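Local coordinates for protein (S)-imine reductase (Streptomyces sp. GF3546, PDB 4OQY) that reduces imines to amines with S selectivity, probably taking hydride from NADPH, at residues V244-T247 with H248-A251; S182-Q185 with T186-L189. All coordinates share one frame; numbering follows the deposited sequence.

Contact 1. Residues V244-T247 with H248-A251; sequences VLHT and HQDA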
ATOM      1  N   VAL B 244      10.192  11.989  -2.811  1.00 19.05           N
ATOM      2  CA  VAL B 244       8.761  11.773  -3.043  1.00 18.93           C
ATOM      3  C   VAL B 244       7.957  13.057  -2.736  1.00 19.32           C
ATOM      4  O   VAL B 244       7.173  13.527  -3.543  1.00 19.50           O
ATOM      5  CB  VAL B 244       8.226  10.571  -2.219  1.00 18.64           C
ATOM      6  CG1 VAL B 244       6.701  10.532  -2.238  1.00 18.85           C
ATOM      7  CG2 VAL B 244       8.777   9.241  -2.758  1.00 18.31           C
ATOM      8  N   LEU B 245       8.171  13.628  -1.559  1.00 19.43           N
ATOM      9  CA  LEU B 245       7.456  14.852  -1.194  1.00 20.08           C
ATOM     10  C   LEU B 245       7.669  15.975  -2.240  1.00 20.63           C
ATOM     11  O   LEU B 245       6.708  16.584  -2.705  1.00 21.08           O
ATOM     12  CB  LEU B 245       7.857  15.312   0.231  1.00 20.25           C
ATOM     13  CG  LEU B 245       7.175  16.612   0.672  1.00 20.98           C
ATOM     14  CD1 LEU B 245       5.660  16.450   0.648  1.00 21.09           C
ATOM     15  CD2 LEU B 245       7.654  17.077   2.041  1.00 21.39           C
ATOM     16  N   HIS B 246       8.915  16.222  -2.620  1.00 20.76           N
ATOM     17  CA  HIS B 246       9.210  17.306  -3.515  1.00 21.54           C
ATOM     18  C   HIS B 246       8.648  17.036  -4.891  1.00 21.39           C
ATOM     19  O   HIS B 246       8.226  17.944  -5.552  1.00 21.99           O
ATOM     20  CB  HIS B 246      10.708  17.549  -3.572  1.00 22.01           C
ATOM     21  CG  HIS B 246      11.270  18.112  -2.302  1.00 22.99           C
ATOM     22  ND1 HIS B 246      12.585  17.944  -1.939  1.00 23.43           N
ATOM     23  CD2 HIS B 246      10.691  18.796  -1.289  1.00 24.05           C
ATOM     24  CE1 HIS B 246      12.805  18.530  -0.776  1.00 24.07           C
ATOM     25  NE2 HIS B 246      11.669  19.060  -0.360  1.00 24.55           N
ATOM     26  N   THR B 247       8.642  15.785  -5.313  1.00 20.63           N
ATOM     27  CA  THR B 247       8.035  15.426  -6.600  1.00 20.64           C
ATOM     28  C   THR B 247       6.567  15.830  -6.669  1.00 21.14           C
ATOM     29  O   THR B 247       6.134  16.446  -7.640  1.00 21.68           O
ATOM     30  CB  THR B 247       8.187  13.919  -6.832  1.00 20.01           C
ATOM     31  OG1 THR B 247       9.582  13.604  -6.863  1.00 19.63           O
ATOM     32  CG2 THR B 247       7.532  13.500  -8.134  1.00 20.24           C
ATOM     33  N   HIS B 248       5.805  15.495  -5.630  1.00 21.10           N
ATOM     34  CA  HIS B 248       4.400  15.894  -5.579  1.00 21.79           C
ATOM     35  C   HIS B 248       4.196  17.404  -5.436  1.00 22.76           C
ATOM     36  O   HIS B 248       3.300  17.967  -6.064  1.00 23.28           O
ATOM     37  CB  HIS B 248       3.644  15.141  -4.490  1.00 21.46           C
ATOM     38  CG  HIS B 248       3.562  13.672  -4.750  1.00 20.88           C
ATOM     39  ND1 HIS B 248       2.659  13.120  -5.634  1.00 21.14           N
ATOM     40  CD2 HIS B 248       4.325  12.647  -4.310  1.00 20.26           C
ATOM     41  CE1 HIS B 248       2.847  11.815  -5.695  1.00 20.61           C
ATOM     42  NE2 HIS B 248       3.849  11.503  -4.898  1.00 20.07           N
ATOM     43  N   GLN B 249       5.030  18.060  -4.634  1.00 23.23           N
ATOM     44  CA  GLN B 249       5.000  19.533  -4.520  1.00 24.34           C
ATOM     45  C   GLN B 249       5.254  20.180  -5.874  1.00 24.80           C
ATOM     46  O   GLN B 249       4.463  20.981  -6.340  1.00 25.50           O
ATOM     47  CB  GLN B 249       6.055  20.018  -3.531  1.00 24.73           C
ATOM     48  CG  GLN B 249       5.776  19.603  -2.104  1.00 24.91           C
ATOM     49  CD  GLN B 249       6.873  20.031  -1.132  1.00 25.44           C
ATOM     50  OE1 GLN B 249       8.057  20.073  -1.487  1.00 25.91           O
ATOM     51  NE2 GLN B 249       6.491  20.302   0.103  1.00 25.92           N
ATOM     52  N   ASP B 250       6.340  19.772  -6.533  1.00 24.49           N
ATOM     53  CA  ASP B 250       6.689  20.284  -7.868  1.00 25.05           C
ATOM     54  C   ASP B 250       5.563  20.071  -8.896  1.00 25.32           C
ATOM     55  O   ASP B 250       5.352  20.901  -9.777  1.00 26.17           O
ATOM     56  CB  ASP B 250       7.948  19.591  -8.408  1.00 24.56           C
ATOM     57  CG  ASP B 250       9.210  19.954  -7.650  1.00 24.56           C
ATOM     58  OD1 ASP B 250       9.221  20.944  -6.870  1.00 25.20           O
ATOM     59  OD2 ASP B 250      10.206  19.223  -7.839  1.00 24.17           O
ATOM     60  N   ALA B 251       4.834  18.967  -8.775  1.00 24.66           N
ATOM     61  CA  ALA B 251       3.803  18.638  -9.755  1.00 24.98           C
ATOM     62  C   ALA B 251       2.509  19.429  -9.546  1.00 25.81           C
ATOM     63  O   ALA B 251       1.654  19.442 -10.423  1.00 26.45           O
ATOM     64  CB  ALA B 251       3.516  17.151  -9.736  1.00 24.27           C
TER
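Between Val244 and Ala251 the backbone keeps the regular i to i+4 bonding of an alpha helix: the N-H groups of His248, Gln249, Asp250 and Ala251 bond to the carbonyls of Val244, Leu245, His246 and Thr247, nearly straight in the first three and bent to 136° in the last. His248 shows the buried version of side-chain pairing one turn apart. Its CG stands beside its own backbone N, opposite the carbonyl carbon (chi1 -65°), which lays the imidazole back along the preceding turn, next to Val244. One ring edge meets Val244 twice, CD2 lying 3.1 Å from Val244 O and 3.8 Å from Val244 CG1. Val244 O thus faces both the amide N-H and a ring carbon of the same residue, while NE2, next to CD2 in the ring, hydrogen-bonds Thr174 OG1 of the second subunit. With an alanine in place of His248, Thr174 of the second subunit would probably lose its imidazole partner, and the space beside Val244 would be left unfilled. Gln249 works on the more exposed side. Extended beyond CG, it carries its amide over Leu245 and alongside His246; NE2 comes 3.8 Å from Leu245 CG, whereas OE1 approaches the His246 ring at its edge, 2.9 Å from CD2, with ring and amide planes only 24° apart. Thr247, one turn on from His243, hydrogen-bonds the carbonyl of that residue through OG1, so its hydroxyl is satisfied within the helix. The arrangement is that of successive turns of an alpha helix, here helix 234-251 in the helical C-terminal domain, packed partly against the second subunit.

Contact 2. Residues S182-Q185 with T186-L189; sequences SYYQ and TLAL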
ATOM      1  N   SER B 182      -2.586   6.021  -1.905  1.00 20.51           N
ATOM      2  CA  SER B 182      -1.260   6.192  -2.499  1.00 20.57           C
ATOM      3  C   SER B 182      -1.308   5.856  -3.996  1.00 21.04           C
ATOM      4  O   SER B 182      -0.616   6.455  -4.812  1.00 21.16           O
ATOM      5  CB  SER B 182      -0.225   5.341  -1.779  1.00 20.42           C
ATOM      6  OG  SER B 182      -0.308   3.976  -2.118  1.00 20.67           O
ATOM      7  N   TYR B 183      -2.181   4.921  -4.322  1.00 21.20           N
ATOM      8  CA  TYR B 183      -2.431   4.501  -5.699  1.00 21.86           C
ATOM      9  C   TYR B 183      -3.048   5.659  -6.469  1.00 22.20           C
ATOM     10  O   TYR B 183      -2.508   6.113  -7.469  1.00 22.54           O
ATOM     11  CB  TYR B 183      -3.357   3.312  -5.630  1.00 21.92           C
ATOM     12  CG  TYR B 183      -3.849   2.762  -6.913  1.00 22.56           C
ATOM     13  CD1 TYR B 183      -3.061   1.889  -7.616  1.00 23.08           C
ATOM     14  CD2 TYR B 183      -5.128   3.052  -7.396  1.00 22.85           C
ATOM     15  CE1 TYR B 183      -3.501   1.314  -8.785  1.00 23.69           C
ATOM     16  CE2 TYR B 183      -5.580   2.478  -8.587  1.00 23.59           C
ATOM     17  CZ  TYR B 183      -4.746   1.620  -9.267  1.00 23.99           C
ATOM     18  OH  TYR B 183      -5.127   1.019 -10.458  1.00 25.04           O
ATOM     19  N   TYR B 184      -4.118   6.228  -5.934  1.00 22.22           N
ATOM     20  CA  TYR B 184      -4.693   7.435  -6.536  1.00 22.68           C
ATOM     21  C   TYR B 184      -3.739   8.638  -6.633  1.00 22.52           C
ATOM     22  O   TYR B 184      -3.791   9.392  -7.607  1.00 22.78           O
ATOM     23  CB  TYR B 184      -5.969   7.849  -5.793  1.00 22.75           C
ATOM     24  CG  TYR B 184      -7.089   6.844  -5.922  1.00 23.21           C
ATOM     25  CD1 TYR B 184      -7.256   6.076  -7.083  1.00 23.93           C
ATOM     26  CD2 TYR B 184      -7.996   6.683  -4.904  1.00 23.10           C
ATOM     27  CE1 TYR B 184      -8.282   5.144  -7.184  1.00 24.32           C
ATOM     28  CE2 TYR B 184      -9.021   5.777  -5.003  1.00 23.48           C
ATOM     29  CZ  TYR B 184      -9.154   5.010  -6.140  1.00 24.05           C
ATOM     30  OH  TYR B 184     -10.207   4.142  -6.201  1.00 24.68           O
ATOM     31  N   GLN B 185      -2.875   8.795  -5.631  1.00 21.95           N
ATOM     32  CA  GLN B 185      -1.900   9.874  -5.577  1.00 21.91           C
ATOM     33  C   GLN B 185      -0.969   9.771  -6.772  1.00 22.29           C
ATOM     34  O   GLN B 185      -0.638  10.758  -7.398  1.00 22.50           O
ATOM     35  CB  GLN B 185      -1.122   9.810  -4.237  1.00 21.36           C
ATOM     36  CG  GLN B 185      -0.108  10.921  -4.003  1.00 21.31           C
ATOM     37  CD  GLN B 185      -0.731  12.245  -3.571  1.00 21.34           C
ATOM     38  OE1 GLN B 185      -1.677  12.280  -2.797  1.00 21.14           O
ATOM     39  NE2 GLN B 185      -0.196  13.333  -4.091  1.00 21.57           N
ATOM     40  N   THR B 186      -0.567   8.549  -7.093  1.00 22.41           N
ATOM     41  CA  THR B 186       0.300   8.302  -8.198  1.00 22.85           C
ATOM     42  C   THR B 186      -0.375   8.641  -9.533  1.00 23.48           C
ATOM     43  O   THR B 186       0.268   9.140 -10.463  1.00 23.85           O
ATOM     44  CB  THR B 186       0.680   6.800  -8.150  1.00 22.88           C
ATOM     45  OG1 THR B 186       1.740   6.604  -7.196  1.00 22.51           O
ATOM     46  CG2 THR B 186       1.070   6.302  -9.451  1.00 23.53           C
ATOM     47  N   LEU B 187      -1.669   8.361  -9.630  1.00 23.58           N
ATOM     48  CA  LEU B 187      -2.384   8.622 -10.871  1.00 24.26           C
ATOM     49  C   LEU B 187      -2.534  10.140 -11.048  1.00 24.49           C
ATOM     50  O   LEU B 187      -2.397  10.662 -12.150  1.00 25.19           O
ATOM     51  CB  LEU B 187      -3.732   7.899 -10.884  1.00 24.36           C
ATOM     52  CG  LEU B 187      -3.700   6.355 -10.865  1.00 24.33           C
ATOM     53  CD1 LEU B 187      -5.123   5.805 -10.846  1.00 24.43           C
ATOM     54  CD2 LEU B 187      -2.928   5.758 -12.037  1.00 24.94           C
ATOM     55  N   ALA B 188      -2.754  10.845  -9.941  1.00 24.00           N
ATOM     56  CA  ALA B 188      -2.763  12.298  -9.949  1.00 24.23           C
ATOM     57  C   ALA B 188      -1.412  12.849 -10.396  1.00 24.43           C
ATOM     58  O   ALA B 188      -1.351  13.689 -11.285  1.00 25.03           O
ATOM     59  CB  ALA B 188      -3.117  12.836  -8.564  1.00 23.65           C
ATOM     60  N   LEU B 189      -0.338  12.361  -9.776  1.00 24.12           N
ATOM     61  CA  LEU B 189       1.022  12.761 -10.142  1.00 24.37           C
ATOM     62  C   LEU B 189       1.285  12.490 -11.627  1.00 25.35           C
ATOM     63  O   LEU B 189       1.840  13.324 -12.328  1.00 25.72           O
ATOM     64  CB  LEU B 189       2.066  12.043  -9.267  1.00 23.67           C
ATOM     65  CG  LEU B 189       3.539  12.264  -9.644  1.00 23.67           C
ATOM     66  CD1 LEU B 189       3.960  13.691  -9.314  1.00 23.65           C
ATOM     67  CD2 LEU B 189       4.457  11.251  -8.968  1.00 23.19           C
TER
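The rings of Tyr183 and Tyr184 both reach the same Leu187 methyl, CD1, which meets the first ring obliquely, 4.0 Å from Tyr183 CE2, and the second at its edge, near the ring plane, 4.3 Å from Tyr184 CD1. The two rings also meet each other, Tyr184 CE1 lying at the edge of the Tyr183 ring and in its plane. This is i, i+3 and i+4 packing on helix 163-192, the long interdomain helix that, as in related imine reductases, runs from the Rossmann domain into the helical C-terminal domain. Tyr183 swings its ring away from its own backbone N (chi1 175°), to pack on Leu201 and Ala204 of helix 197-207; Tyr184 packs instead on Phe278 of the second subunit. The bend at chi2 (78°) carries the Gln185 amide to where NE2 donates to Ser254 O, so that buried amide nitrogen is satisfied. Backbone bonds join each residue to the one four places on, straightest for Leu189 N to Gln185 O at 168°. Ser182 O receives two donors from one residue: Thr186 N at 3.1 Å and, weakly, Thr186 OG1 at 3.4 Å.

In the fold
Both contacts illustrate one rule, that a helix pairs residues a turn apart, but they sit on different helices of the C-terminal domain: contact 2 on the interdomain helix 163-192, contact 1 on helix 234-251. Contact 2 is core, with seven of its eight residues buried, its apolar side-chain packing being tyrosine on leucine and its buried polar groups hydrogen-bonded; contact 1 is partly buried, its Gln249 and Asp250 exposed. The two helices meet directly. Ala251 CB packs 3.5 Å from Leu189 CD1, and the ring of His248 rests against both Leu189 and Gln185. Segments 182-189 and 244-251 thus pack within the chain and also against the second subunit.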